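Side-chain contacts in response regulator (Pseudomonas putida, PDB 3HDV), which probably receives a phosphoryl group through its receiver domain and relays the signal in bacterial two-component regulation: residues D106-P111 / G115-L120; V35-A40 / R44-Y49; S66-I71 / M100-V105; V10-D15 / L25-R30; R72-S77 / L82-V87. All coordinates share one frame; numbering follows the deposited sequence.

Contact 1: residues D106-P111 / G115-L120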
# COMPACT_ATOMS: atom_id res chain seq x y z
N ASP B 106 17.54 -9.04 3.38
CA ASP B 106 17.77 -7.94 4.32
C ASP B 106 16.62 -7.91 5.30
O ASP B 106 15.62 -8.63 5.09
CB ASP B 106 17.84 -6.59 3.58
CG ASP B 106 18.74 -5.57 4.30
OD1 ASP B 106 19.04 -5.65 5.53
OD2 ASP B 106 19.19 -4.67 3.58
N PHE B 107 16.74 -7.04 6.32
CA PHE B 107 15.79 -6.96 7.42
C PHE B 107 15.60 -5.46 7.58
O PHE B 107 16.48 -4.78 8.07
CB PHE B 107 16.42 -7.62 8.66
CG PHE B 107 15.51 -7.75 9.87
CD1 PHE B 107 15.21 -9.00 10.39
CD2 PHE B 107 15.03 -6.62 10.56
CE1 PHE B 107 14.39 -9.17 11.53
CE2 PHE B 107 14.19 -6.76 11.71
CZ PHE B 107 13.88 -8.03 12.20
N LEU B 108 14.44 -4.95 7.17
CA LEU B 108 14.15 -3.54 7.25
C LEU B 108 13.11 -3.26 8.32
O LEU B 108 12.18 -4.04 8.49
CB LEU B 108 13.58 -3.05 5.91
CG LEU B 108 14.52 -2.63 4.79
CD1 LEU B 108 15.68 -3.52 4.63
CD2 LEU B 108 13.79 -2.40 3.42
N LEU B 109 13.20 -2.12 8.98
CA LEU B 109 12.16 -1.73 9.95
C LEU B 109 11.13 -0.81 9.32
O LEU B 109 11.47 0.04 8.49
CB LEU B 109 12.77 -1.13 11.23
CG LEU B 109 13.74 -2.00 12.08
CD1 LEU B 109 14.39 -1.14 13.19
CD2 LEU B 109 12.98 -3.15 12.70
N LYS B 110 9.88 -0.99 9.70
CA LYS B 110 8.81 -0.05 9.34
C LYS B 110 9.02 1.25 10.17
O LYS B 110 9.60 1.19 11.22
CB LYS B 110 7.43 -0.69 9.61
CG LYS B 110 7.11 -1.98 8.78
CD LYS B 110 5.78 -2.60 9.19
CE LYS B 110 4.61 -1.74 8.71
NZ LYS B 110 3.24 -2.27 9.15
N PRO B 111 8.60 2.43 9.66
CA PRO B 111 8.08 2.72 8.31
C PRO B 111 9.16 2.48 7.25
O PRO B 111 10.32 2.97 7.36
CB PRO B 111 7.70 4.22 8.36
CG PRO B 111 7.75 4.61 9.78
CD PRO B 111 8.67 3.66 10.50
N GLY B 115 12.76 3.55 -1.17
CA GLY B 115 13.85 3.63 -2.11
C GLY B 115 14.83 2.51 -1.83
O GLY B 115 15.27 1.84 -2.77
N LYS B 116 15.20 2.31 -0.57
CA LYS B 116 16.09 1.17 -0.23
C LYS B 116 15.44 -0.18 -0.56
O LYS B 116 16.10 -1.10 -1.10
CB LYS B 116 16.47 1.19 1.24
CG LYS B 116 17.39 0.02 1.71
CD LYS B 116 17.39 -0.04 3.26
CE LYS B 116 18.60 -0.86 3.83
NZ LYS B 116 18.67 -0.74 5.36
N LEU B 117 14.16 -0.32 -0.22
CA LEU B 117 13.43 -1.56 -0.59
C LEU B 117 13.52 -1.88 -2.09
O LEU B 117 13.81 -3.01 -2.48
CB LEU B 117 11.95 -1.51 -0.16
CG LEU B 117 11.10 -2.76 -0.44
CD1 LEU B 117 11.65 -4.10 0.15
CD2 LEU B 117 9.65 -2.51 0.11
N LEU B 118 13.22 -0.89 -2.92
CA LEU B 118 13.25 -1.08 -4.35
C LEU B 118 14.67 -1.48 -4.86
O LEU B 118 14.83 -2.37 -5.71
CB LEU B 118 12.67 0.16 -5.04
CG LEU B 118 12.46 0.12 -6.55
CD1 LEU B 118 11.23 -0.76 -6.94
CD2 LEU B 118 12.45 1.61 -7.21
N GLU B 119 15.71 -0.86 -4.29
CA GLU B 119 17.10 -1.23 -4.63
C GLU B 119 17.36 -2.71 -4.35
O GLU B 119 17.88 -3.41 -5.20
CB GLU B 119 18.09 -0.39 -3.82
CG GLU B 119 18.26 0.99 -4.38
CD GLU B 119 19.21 1.85 -3.56
OE1 GLU B 119 18.97 3.09 -3.51
OE2 GLU B 119 20.16 1.29 -2.95
N LEU B 120 16.97 -3.18 -3.16
CA LEU B 120 17.07 -4.61 -2.82
C LEU B 120 16.27 -5.50 -3.76
O LEU B 120 16.77 -6.53 -4.17
CB LEU B 120 16.64 -4.88 -1.38
CG LEU B 120 17.36 -4.15 -0.26
CD1 LEU B 120 16.61 -4.37 1.07
CD2 LEU B 120 18.84 -4.58 -0.16
O HOH W 1 19.57 -3.18 6.35

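Contact 2: residues V35-A40 / R44-Y49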
# COMPACT_ATOMS: atom_id res chain seq x y z
N VAL B 35 1.97 -10.18 -5.82
CA VAL B 35 0.72 -10.78 -5.35
C VAL B 35 0.79 -10.81 -3.84
O VAL B 35 1.88 -10.68 -3.30
CB VAL B 35 0.50 -12.21 -5.89
CG1 VAL B 35 0.09 -12.12 -7.40
CG2 VAL B 35 1.75 -13.08 -5.70
N GLY B 36 -0.34 -10.97 -3.18
CA GLY B 36 -0.37 -10.85 -1.72
C GLY B 36 -0.89 -12.09 -1.05
O GLY B 36 -1.76 -12.77 -1.61
N ALA B 37 -0.35 -12.39 0.12
CA ALA B 37 -0.82 -13.49 0.99
C ALA B 37 -1.09 -12.87 2.36
O ALA B 37 -0.31 -11.99 2.81
CB ALA B 37 0.27 -14.53 1.14
N ASP B 38 -2.14 -13.33 3.04
CA ASP B 38 -2.55 -12.71 4.30
C ASP B 38 -1.97 -13.33 5.54
O ASP B 38 -2.39 -13.00 6.68
CB ASP B 38 -4.08 -12.58 4.37
CG ASP B 38 -4.80 -13.93 4.62
OD1 ASP B 38 -4.14 -15.01 4.72
OD2 ASP B 38 -6.07 -13.88 4.70
N GLY B 39 -1.00 -14.21 5.37
CA GLY B 39 -0.35 -14.86 6.51
C GLY B 39 0.49 -16.03 6.06
O GLY B 39 0.59 -16.28 4.84
N ALA B 40 1.09 -16.77 7.00
CA ALA B 40 2.02 -17.84 6.66
C ALA B 40 1.37 -18.98 5.81
O ALA B 40 1.96 -19.45 4.85
CB ALA B 40 2.69 -18.39 7.90
N ARG B 44 2.49 -20.09 2.05
CA ARG B 44 2.98 -21.43 1.66
C ARG B 44 2.17 -21.96 0.43
O ARG B 44 2.73 -22.50 -0.52
CB ARG B 44 2.94 -22.39 2.85
CG ARG B 44 4.09 -22.22 3.83
CD ARG B 44 4.05 -23.31 4.92
NE ARG B 44 2.91 -23.07 5.78
CZ ARG B 44 3.00 -22.49 6.97
NH1 ARG B 44 4.18 -22.11 7.46
NH2 ARG B 44 1.90 -22.28 7.66
N LEU B 45 0.87 -21.72 0.41
CA LEU B 45 0.05 -22.01 -0.78
C LEU B 45 0.55 -21.35 -2.05
O LEU B 45 0.75 -22.03 -3.07
CB LEU B 45 -1.41 -21.66 -0.54
CG LEU B 45 -2.10 -22.57 0.49
CD1 LEU B 45 -3.49 -22.03 0.77
CD2 LEU B 45 -2.17 -24.04 -0.06
N TYR B 46 0.73 -20.02 -2.01
CA TYR B 46 1.18 -19.28 -3.15
C TYR B 46 2.50 -19.86 -3.66
O TYR B 46 2.68 -20.09 -4.87
CB TYR B 46 1.34 -17.78 -2.82
CG TYR B 46 0.41 -16.92 -3.62
CD1 TYR B 46 0.41 -17.03 -4.98
CD2 TYR B 46 -0.51 -16.04 -3.02
CE1 TYR B 46 -0.43 -16.28 -5.78
CE2 TYR B 46 -1.39 -15.25 -3.85
CZ TYR B 46 -1.30 -15.39 -5.23
OH TYR B 46 -2.11 -14.72 -6.15
N LEU B 47 3.42 -20.10 -2.72
CA LEU B 47 4.73 -20.63 -3.07
C LEU B 47 4.64 -22.00 -3.77
O LEU B 47 5.36 -22.25 -4.74
CB LEU B 47 5.64 -20.73 -1.84
CG LEU B 47 6.08 -19.38 -1.24
CD1 LEU B 47 6.82 -19.62 0.06
CD2 LEU B 47 6.93 -18.61 -2.21
N HIS B 48 3.75 -22.85 -3.26
CA HIS B 48 3.55 -24.19 -3.81
C HIS B 48 2.95 -24.17 -5.25
O HIS B 48 3.47 -24.84 -6.15
CB HIS B 48 2.73 -25.02 -2.83
CG HIS B 48 2.70 -26.48 -3.16
ND1 HIS B 48 1.85 -27.00 -4.12
CD2 HIS B 48 3.46 -27.51 -2.74
CE1 HIS B 48 2.08 -28.29 -4.25
NE2 HIS B 48 3.04 -28.63 -3.42
N TYR B 49 1.92 -23.35 -5.47
CA TYR B 49 1.13 -23.40 -6.70
C TYR B 49 1.54 -22.36 -7.74
O TYR B 49 1.03 -22.37 -8.85
CB TYR B 49 -0.36 -23.26 -6.38
CG TYR B 49 -0.88 -24.40 -5.55
CD1 TYR B 49 -1.17 -25.67 -6.13
CD2 TYR B 49 -1.07 -24.26 -4.19
CE1 TYR B 49 -1.63 -26.73 -5.35
CE2 TYR B 49 -1.56 -25.31 -3.40
CZ TYR B 49 -1.84 -26.55 -4.01
OH TYR B 49 -2.26 -27.61 -3.21

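Contact 3: residues S66-I71 / M100-V105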
# COMPACT_ATOMS: atom_id res chain seq x y z
N SER B 66 3.68 -16.40 12.88
CA SER B 66 4.58 -15.25 12.76
C SER B 66 5.45 -15.37 11.49
O SER B 66 5.56 -16.46 10.90
CB SER B 66 5.46 -15.16 13.99
OG SER B 66 6.49 -16.13 13.88
N GLY B 67 6.07 -14.25 11.09
CA GLY B 67 6.99 -14.27 9.95
C GLY B 67 8.21 -15.12 10.23
O GLY B 67 8.75 -15.76 9.30
N LEU B 68 8.66 -15.17 11.47
CA LEU B 68 9.82 -16.01 11.76
C LEU B 68 9.49 -17.52 11.53
O LEU B 68 10.28 -18.25 10.92
CB LEU B 68 10.35 -15.79 13.17
CG LEU B 68 11.35 -16.73 13.79
CD1 LEU B 68 12.57 -16.88 12.95
CD2 LEU B 68 11.70 -16.30 15.24
N ASP B 69 8.34 -17.97 12.01
CA ASP B 69 7.94 -19.37 11.80
C ASP B 69 7.77 -19.65 10.30
O ASP B 69 8.16 -20.72 9.84
CB ASP B 69 6.63 -19.67 12.53
CG ASP B 69 6.82 -19.92 14.02
OD1 ASP B 69 7.92 -20.28 14.45
OD2 ASP B 69 5.84 -19.78 14.76
N LEU B 70 7.19 -18.72 9.55
CA LEU B 70 7.02 -18.91 8.11
C LEU B 70 8.37 -19.09 7.43
O LEU B 70 8.56 -20.03 6.65
CB LEU B 70 6.25 -17.75 7.48
CG LEU B 70 6.31 -17.60 5.94
CD1 LEU B 70 5.63 -18.81 5.23
CD2 LEU B 70 5.66 -16.30 5.47
N ILE B 71 9.31 -18.22 7.72
CA ILE B 71 10.65 -18.34 7.18
C ILE B 71 11.31 -19.69 7.51
O ILE B 71 11.91 -20.32 6.64
CB ILE B 71 11.57 -17.12 7.63
CG1 ILE B 71 10.96 -15.83 7.06
CG2 ILE B 71 13.00 -17.33 7.16
CD1 ILE B 71 11.56 -14.52 7.61
N MSE B 100 18.21 -13.26 10.83
CA MSE B 100 19.43 -13.14 10.02
C MSE B 100 20.17 -14.50 9.87
O MSE B 100 20.74 -14.78 8.82
CB MSE B 100 20.33 -11.99 10.52
CG MSE B 100 19.71 -10.57 10.38
SE MSE B 100 19.65 -10.09 8.44
CE MSE B 100 21.60 -9.76 8.25
N HIS B 101 20.18 -15.34 10.90
CA HIS B 101 20.74 -16.69 10.75
C HIS B 101 20.00 -17.54 9.74
O HIS B 101 20.58 -18.49 9.20
CB HIS B 101 20.75 -17.47 12.07
CG HIS B 101 21.81 -17.03 13.04
ND1 HIS B 101 23.16 -17.17 12.78
CD2 HIS B 101 21.71 -16.59 14.32
CE1 HIS B 101 23.85 -16.79 13.85
NE2 HIS B 101 22.99 -16.47 14.81
N LEU B 102 18.71 -17.23 9.53
CA LEU B 102 17.93 -17.87 8.47
C LEU B 102 18.23 -17.36 7.05
O LEU B 102 17.66 -17.85 6.08
CB LEU B 102 16.42 -17.86 8.79
CG LEU B 102 16.03 -18.61 10.08
CD1 LEU B 102 14.63 -18.31 10.55
CD2 LEU B 102 16.27 -20.12 9.95
N GLY B 103 19.13 -16.39 6.89
CA GLY B 103 19.64 -16.09 5.56
C GLY B 103 18.82 -15.10 4.74
O GLY B 103 18.92 -15.08 3.49
N VAL B 104 18.03 -14.23 5.38
CA VAL B 104 17.21 -13.30 4.60
C VAL B 104 18.09 -12.37 3.76
O VAL B 104 19.23 -12.15 4.09
CB VAL B 104 16.17 -12.57 5.49
CG1 VAL B 104 15.28 -13.57 6.19
CG2 VAL B 104 16.86 -11.61 6.52
N VAL B 105 17.57 -11.83 2.67
CA VAL B 105 18.30 -10.81 1.85
C VAL B 105 18.57 -9.54 2.69
O VAL B 105 19.68 -9.00 2.67
CB VAL B 105 17.46 -10.44 0.63
CG1 VAL B 105 18.00 -9.18 -0.16
CG2 VAL B 105 17.35 -11.69 -0.30

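Contact 4: residues V10-D15 / L25-R30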
# COMPACT_ATOMS: atom_id res chain seq x y z
N VAL B 10 6.71 -10.88 -7.21
CA VAL B 10 7.01 -10.70 -5.77
C VAL B 10 5.81 -11.14 -4.97
O VAL B 10 4.73 -10.75 -5.31
CB VAL B 10 7.41 -9.19 -5.43
CG1 VAL B 10 7.72 -8.98 -3.92
CG2 VAL B 10 8.67 -8.79 -6.25
N LEU B 11 5.99 -11.98 -3.94
CA LEU B 11 4.88 -12.29 -3.03
C LEU B 11 4.99 -11.38 -1.79
O LEU B 11 5.97 -11.41 -1.07
CB LEU B 11 4.99 -13.71 -2.54
CG LEU B 11 4.01 -14.19 -1.46
CD1 LEU B 11 2.57 -14.25 -2.00
CD2 LEU B 11 4.49 -15.61 -0.99
N VAL B 12 3.96 -10.62 -1.51
CA VAL B 12 3.96 -9.75 -0.32
C VAL B 12 3.10 -10.39 0.76
O VAL B 12 1.90 -10.57 0.57
CB VAL B 12 3.37 -8.38 -0.66
CG1 VAL B 12 3.26 -7.50 0.64
CG2 VAL B 12 4.25 -7.65 -1.74
N VAL B 13 3.68 -10.69 1.91
CA VAL B 13 2.94 -11.37 2.96
C VAL B 13 2.73 -10.40 4.13
O VAL B 13 3.70 -9.93 4.72
CB VAL B 13 3.72 -12.62 3.45
CG1 VAL B 13 2.99 -13.39 4.57
CG2 VAL B 13 4.16 -13.48 2.25
N ASP B 14 1.47 -10.16 4.48
CA ASP B 14 1.13 -9.31 5.62
C ASP B 14 -0.31 -9.55 6.01
O ASP B 14 -1.19 -9.66 5.14
CB ASP B 14 1.32 -7.85 5.17
CG ASP B 14 1.27 -6.87 6.33
OD1 ASP B 14 0.89 -7.26 7.48
OD2 ASP B 14 1.63 -5.71 6.06
N ASP B 15 -0.60 -9.60 7.31
CA ASP B 15 -2.00 -9.76 7.69
C ASP B 15 -2.74 -8.41 7.68
O ASP B 15 -3.95 -8.35 7.77
CB ASP B 15 -2.16 -10.57 8.99
CG ASP B 15 -1.54 -9.89 10.22
OD1 ASP B 15 -0.80 -8.92 10.05
OD2 ASP B 15 -1.79 -10.33 11.37
N LEU B 25 0.78 -2.13 -4.81
CA LEU B 25 0.64 -0.97 -5.68
C LEU B 25 2.02 -0.30 -5.97
O LEU B 25 2.31 0.09 -7.10
CB LEU B 25 -0.31 0.07 -5.05
CG LEU B 25 -0.46 1.37 -5.84
CD1 LEU B 25 -1.10 1.08 -7.21
CD2 LEU B 25 -1.27 2.39 -5.02
N TYR B 26 2.83 -0.14 -4.94
CA TYR B 26 4.13 0.48 -5.09
C TYR B 26 4.96 -0.36 -6.05
O TYR B 26 5.51 0.19 -7.01
CB TYR B 26 4.83 0.70 -3.75
CG TYR B 26 6.11 1.51 -3.86
CD1 TYR B 26 6.07 2.91 -3.88
CD2 TYR B 26 7.36 0.88 -3.99
CE1 TYR B 26 7.26 3.68 -4.03
CE2 TYR B 26 8.56 1.62 -4.13
CZ TYR B 26 8.49 3.02 -4.14
OH TYR B 26 9.67 3.76 -4.25
N LEU B 27 5.04 -1.67 -5.82
CA LEU B 27 5.78 -2.58 -6.72
C LEU B 27 5.29 -2.51 -8.15
O LEU B 27 6.08 -2.34 -9.08
CB LEU B 27 5.77 -4.03 -6.20
CG LEU B 27 6.55 -4.19 -4.89
CD1 LEU B 27 6.26 -5.55 -4.20
CD2 LEU B 27 8.07 -4.04 -5.16
N LYS B 28 3.97 -2.63 -8.31
CA LYS B 28 3.35 -2.46 -9.65
C LYS B 28 3.58 -1.07 -10.29
O LYS B 28 3.90 -0.99 -11.49
CB LYS B 28 1.88 -2.92 -9.67
CG LYS B 28 1.68 -4.46 -9.28
CD LYS B 28 0.22 -4.89 -9.59
CE LYS B 28 -0.06 -6.32 -9.27
NZ LYS B 28 -1.52 -6.67 -9.57
N SER B 29 3.50 0.01 -9.52
CA SER B 29 3.76 1.36 -10.07
C SER B 29 5.20 1.49 -10.60
O SER B 29 5.47 2.38 -11.41
CB SER B 29 3.51 2.48 -9.05
OG SER B 29 4.55 2.55 -8.12
N ARG B 30 6.09 0.59 -10.15
CA ARG B 30 7.51 0.57 -10.57
C ARG B 30 7.78 -0.54 -11.57
O ARG B 30 8.94 -0.90 -11.79
CB ARG B 30 8.44 0.42 -9.36
CG ARG B 30 8.37 1.57 -8.36
CD ARG B 30 8.67 2.90 -9.04
NE ARG B 30 10.03 2.91 -9.56
CZ ARG B 30 10.54 3.81 -10.39
NH1 ARG B 30 9.81 4.85 -10.84
NH2 ARG B 30 11.81 3.68 -10.78

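Contact 5: residues R72-S77 / L82-V87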
# COMPACT_ATOMS: atom_id res chain seq x y z
N ARG B 72 11.20 -20.13 8.76
CA ARG B 72 11.73 -21.43 9.15
C ARG B 72 11.14 -22.56 8.32
O ARG B 72 11.87 -23.42 7.85
CB ARG B 72 11.40 -21.71 10.62
CG ARG B 72 12.45 -21.30 11.59
CD ARG B 72 11.76 -21.10 12.92
NE ARG B 72 12.66 -20.58 13.92
CZ ARG B 72 12.27 -20.08 15.09
NH1 ARG B 72 10.98 -20.04 15.39
NH2 ARG B 72 13.17 -19.64 15.95
N THR B 73 9.83 -22.57 8.11
CA THR B 73 9.27 -23.66 7.28
C THR B 73 9.73 -23.57 5.83
O THR B 73 9.90 -24.61 5.15
CB THR B 73 7.76 -23.74 7.32
OG1 THR B 73 7.17 -22.60 6.67
CG2 THR B 73 7.27 -23.90 8.74
N ILE B 74 9.91 -22.33 5.32
CA ILE B 74 10.43 -22.18 3.96
C ILE B 74 11.84 -22.78 3.83
O ILE B 74 12.13 -23.49 2.89
CB ILE B 74 10.37 -20.72 3.42
CG1 ILE B 74 8.92 -20.27 3.26
CG2 ILE B 74 11.09 -20.60 2.07
CD1 ILE B 74 8.73 -18.76 3.10
N ARG B 75 12.71 -22.49 4.80
CA ARG B 75 14.08 -22.93 4.73
C ARG B 75 14.22 -24.44 4.90
O ARG B 75 15.26 -25.00 4.59
CB ARG B 75 14.97 -22.19 5.78
CG ARG B 75 15.13 -20.69 5.53
CD ARG B 75 15.82 -20.40 4.22
NE ARG B 75 16.04 -18.96 4.06
CZ ARG B 75 15.70 -18.26 2.99
NH1 ARG B 75 15.12 -18.88 1.95
NH2 ARG B 75 15.94 -16.94 2.94
N ALA B 76 13.17 -25.07 5.43
CA ALA B 76 13.14 -26.53 5.59
C ALA B 76 12.43 -27.21 4.40
O ALA B 76 12.32 -28.42 4.39
CB ALA B 76 12.44 -26.90 6.93
N SER B 77 11.96 -26.44 3.41
CA SER B 77 11.14 -26.95 2.30
C SER B 77 11.93 -27.00 0.98
O SER B 77 13.10 -26.67 0.93
CB SER B 77 9.92 -26.05 2.10
OG SER B 77 10.28 -24.94 1.26
N LEU B 82 14.61 -19.63 -1.62
CA LEU B 82 13.79 -18.43 -1.87
C LEU B 82 14.40 -17.15 -1.25
O LEU B 82 14.71 -17.12 -0.06
CB LEU B 82 12.38 -18.61 -1.32
CG LEU B 82 11.40 -17.43 -1.52
CD1 LEU B 82 10.97 -17.24 -2.97
CD2 LEU B 82 10.18 -17.67 -0.65
N SER B 83 14.59 -16.15 -2.09
CA SER B 83 14.97 -14.82 -1.64
C SER B 83 13.88 -14.18 -0.76
O SER B 83 12.74 -14.08 -1.18
CB SER B 83 15.14 -13.95 -2.86
OG SER B 83 16.34 -14.31 -3.46
N ILE B 84 14.26 -13.74 0.43
CA ILE B 84 13.30 -13.17 1.37
C ILE B 84 13.86 -11.86 1.91
O ILE B 84 15.02 -11.79 2.33
CB ILE B 84 13.02 -14.16 2.51
CG1 ILE B 84 12.40 -15.44 1.94
CG2 ILE B 84 12.09 -13.57 3.61
CD1 ILE B 84 12.27 -16.50 3.03
N ILE B 85 13.02 -10.84 1.86
CA ILE B 85 13.29 -9.53 2.47
C ILE B 85 12.23 -9.38 3.61
O ILE B 85 11.03 -9.54 3.39
CB ILE B 85 13.15 -8.38 1.47
CG1 ILE B 85 14.21 -8.44 0.37
CG2 ILE B 85 13.19 -6.97 2.25
CD1 ILE B 85 13.92 -7.52 -0.78
N VAL B 86 12.71 -9.14 4.82
CA VAL B 86 11.84 -8.90 5.99
C VAL B 86 11.60 -7.39 6.09
O VAL B 86 12.57 -6.60 6.04
CB VAL B 86 12.47 -9.47 7.24
CG1 VAL B 86 11.74 -8.97 8.55
CG2 VAL B 86 12.42 -11.08 7.14
N VAL B 87 10.33 -7.01 6.15
CA VAL B 87 9.92 -5.64 6.53
C VAL B 87 9.09 -5.70 7.80
O VAL B 87 7.90 -6.01 7.75
CB VAL B 87 9.26 -4.89 5.35
CG1 VAL B 87 8.92 -3.43 5.76
CG2 VAL B 87 10.26 -4.86 4.10
O HOH W 2 16.88 -14.98 1.27

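Contact 1: residues D106-P111 / G115-L120
Leu120 carries its CG anti to the carbonyl carbon (chi1 -58°), which sends CD1 out of helix 115-120 toward strand 106-109, where Asp106 has its CG turned the other way, anti to the backbone N (chi1 -151°). The two side chains cross at about a right angle, with Leu120 CD1 3.6 Å from Asp106 CB. Leu108 reaches from two residues further along the strand and meets the same leucine tip to tip, Leu108 CD1 lying 3.8 Å from Leu120 CD1. The other branch, Leu108 CD2, is laid against Leu117, 4.1 Å from Leu117 CB.

One flank is polar. Lys116 extends along its whole length, passing Lys116 CE 4.0 Å from Leu108 CD1. Lys116 NZ stays 4.3 Å from Asp106 OD2, too far for a salt bridge, and the link is made by a water instead. That water accepts from Lys116 NZ at 2.8 Å and donates to Asp106 OD1 at 2.7 Å. Asp106 OD1 is gripped further by Phe107 N, which meets it on its anti side, and by His101 of the second subunit.

Leucines sealing the helix against the last strand, with polar groups that meet another subunit, are consistent with the alpha4-beta5-alpha5 face through which OmpR-type receiver domains pair; the strand runs out into Lys110 and a cis peptide to Pro111, the Lys-Pro ending familiar from the CheY-like receiver fold.

Contact 2: residues V35-A40 / R44-Y49
Tyr46 lays one face of its ring against Val35, the two side chains meeting at a slant. Val35 CG2 sits over that face in a CH-pi contact, 4.0 Å from the centroid of the Tyr46 ring and 18° off the normal, displaced toward the rim. Further out, Val35 CG1 lies 3.6 Å from Tyr46 OH. The ring gets there with chi1 of -117°, away from a staggered position. Gly36 O approaches Tyr46 CE2 obliquely at 3.4 Å, and Ala37 CB comes obliquely and more loosely near Tyr46 CD2. The ring thus lies along edge strand 33-37 of the parallel sheet, on the side where helix 40-49 packs in this doubly wound receiver fold; Leu11 of the neighbouring strand also touches it. Were Tyr46 cut back to an alanine, Val35 CG2 would probably lose its aromatic face and a gap would open between strand and helix.

Arg44 is oriented quite differently, folding back over its own helix start. Arg44 N donates to Ala40 O at 2.9 Å, while the chain bends at chi3 (-69°) and brings the guanidinium over that same oxygen, which lies 3.7 Å from the plane of the group, over its centre. Glu65 and Glu41 take salt bridges from Arg44 NH2, and Arg44 NH1 is hydrogen-bonded to Thr73 OG1.

Contact 3: residues S66-I71 / M100-V105
Behind the meeting of Ile71 with Leu102 stand two backbone bonds of equal length: Ile71 N donates to Gly67 O at 3.0 Å, within the first turn of helix 67-75. The second, Gly103 N to Met100 O, also measures 3.0 Å and closes the turn in which Leu102 sits.

Leu102 is the side chain that carries most of the contact. With its CG swung beside the backbone N (chi1 -61°), it is carried between Leu68 and Ile71, residues on adjoining turns of the helix. Leu102 CD1 is pressed to 3.5 Å from Leu68 CD1, a close fit for two methyl groups, and the two leucines lie crosswise. Ile71 lies at a slant beside it, Ile71 CG2 being 3.8 Å from Leu102 CB. The longer branch of Ile71 bypasses Leu102 and ends at Val104, where Ile71 CD1 is 4.1 Å from Val104 CG1; one isoleucine therefore touches the chain on both flanks of Gly103. That glycine has positive phi (87°), and a side chain there would jam against the carbonyl O of Leu102, so the turn depends on its absence. At the helix start, Ser66 is the N-cap, Ser66 OG accepting from Asp69 N at 3.2 Å in a nearly straight bond.

The contact joins the start of helix 67-75 to the exit of helix 93-101. Val99 of the latter helix touches both Leu68 and Val104, Ile71 also rests on Ile84 and Val86 of strand 83-88, and beyond Val104 the chain enters edge strand 106-109.

Contact 4: residues V10-D15 / L25-R30
Leu27 CD1 is the point on which this small contact turns: it lies 3.7 Å from Val10 CG1 and 3.8 Å from Val12 CG2. The leucine reaches the strand with its CG pointing away from its own C=O carbon (chi1 -67°). It runs nearly perpendicular to Val10 but meets Val12 tip to tip, so a single methyl bridges two residues that project from the same face of strand 10-13. All three side chains are buried, yet only 98 Å² is covered in total, because one leucine does the work for the whole helix segment.

Elsewhere the two segments part. Lys28 is exposed, and Ser29 turns its OG inward to its own helix, Ser29 OG donating to Tyr26 O at 2.8 Å, tilted from the carbonyl plane. This secures the last turn, where Ser29 N also donates to Leu25 O at 2.7 Å. Tyr26 and its neighbours Leu25, Ser29 and Arg30 pack against the third subunit. The far end of the strand leads to Asp14 and Asp15, which as in related receivers probably belong to the acidic pocket beside the predicted phosphorylation site, Asp59.

Strand 9-13 runs inside the parallel sheet between 33-37 and 53-58, and helix 17-29 is the crossover of the beta-alpha-beta unit that returns to 33-37, whose Ala34 also touches Leu27. On the opposite face, Leu11 and Val13 pack against helix 40-49.

Contact 5: residues R72-S77 / L82-V87
Helix 67-75 ends facing the start of strand 83-88, with Ile74 CA 7.7 Å from Leu82 CA. The two are successive elements of a beta-alpha-beta unit that begins at strand 53-58, part of the alternating receiver fold. Ile74 lies at a slant to Leu82, Ile74 CG2 being 4.1 Å from Leu82 CD2, and its CD1 also approaches Ile84 CD1.

Arg75 supplies the polar part of the contact. Its chain bends at chi2 (-62°), and this turns the guanidinium from the side of the helix toward the strand. Arg75 NH1 donates to Leu82 O at 2.7 Å, nearly straight at 163°, in the carbonyl plane and on a lone pair. The same oxygen takes a weak second bond from Arg75 NH2. Ile84 comes from the opposite direction and places Ile84 CD1 over one face of the Arg75 guanidinium, 3.4 Å from its plane. NE is engaged by Leu102 O, so one arginine ties three parts of the chain. A leucine in its place would lose these bonds and is likely to leave Leu82 O without its arginine donors and Leu102 O without its mate. A water completes the arrangement, accepting from Ile84 N at 3.0 Å and, weakly, from Arg75 NH2.

Contacts 1, 2, 4 and 5 all reach the single parallel sheet of the receiver domain, whose strand order is 2-1-3-4-5, and each sets a strand against a helix. Along the chain, contact 4 comes first and contact 2 follows, while contact 5 falls within the span bracketed by contact 3, and contact 1 closes the series. Contacts 3 and 5 share helix 67-75, their centres about 5 Å apart. Contacts 1 and 2 serve the two edge strands, with centres about 21 Å apart on opposite sides of the chain's centre. Contacts 1 and 3 meet the second subunit and contact 4 the third, so one compact domain offers separate surfaces for assembly.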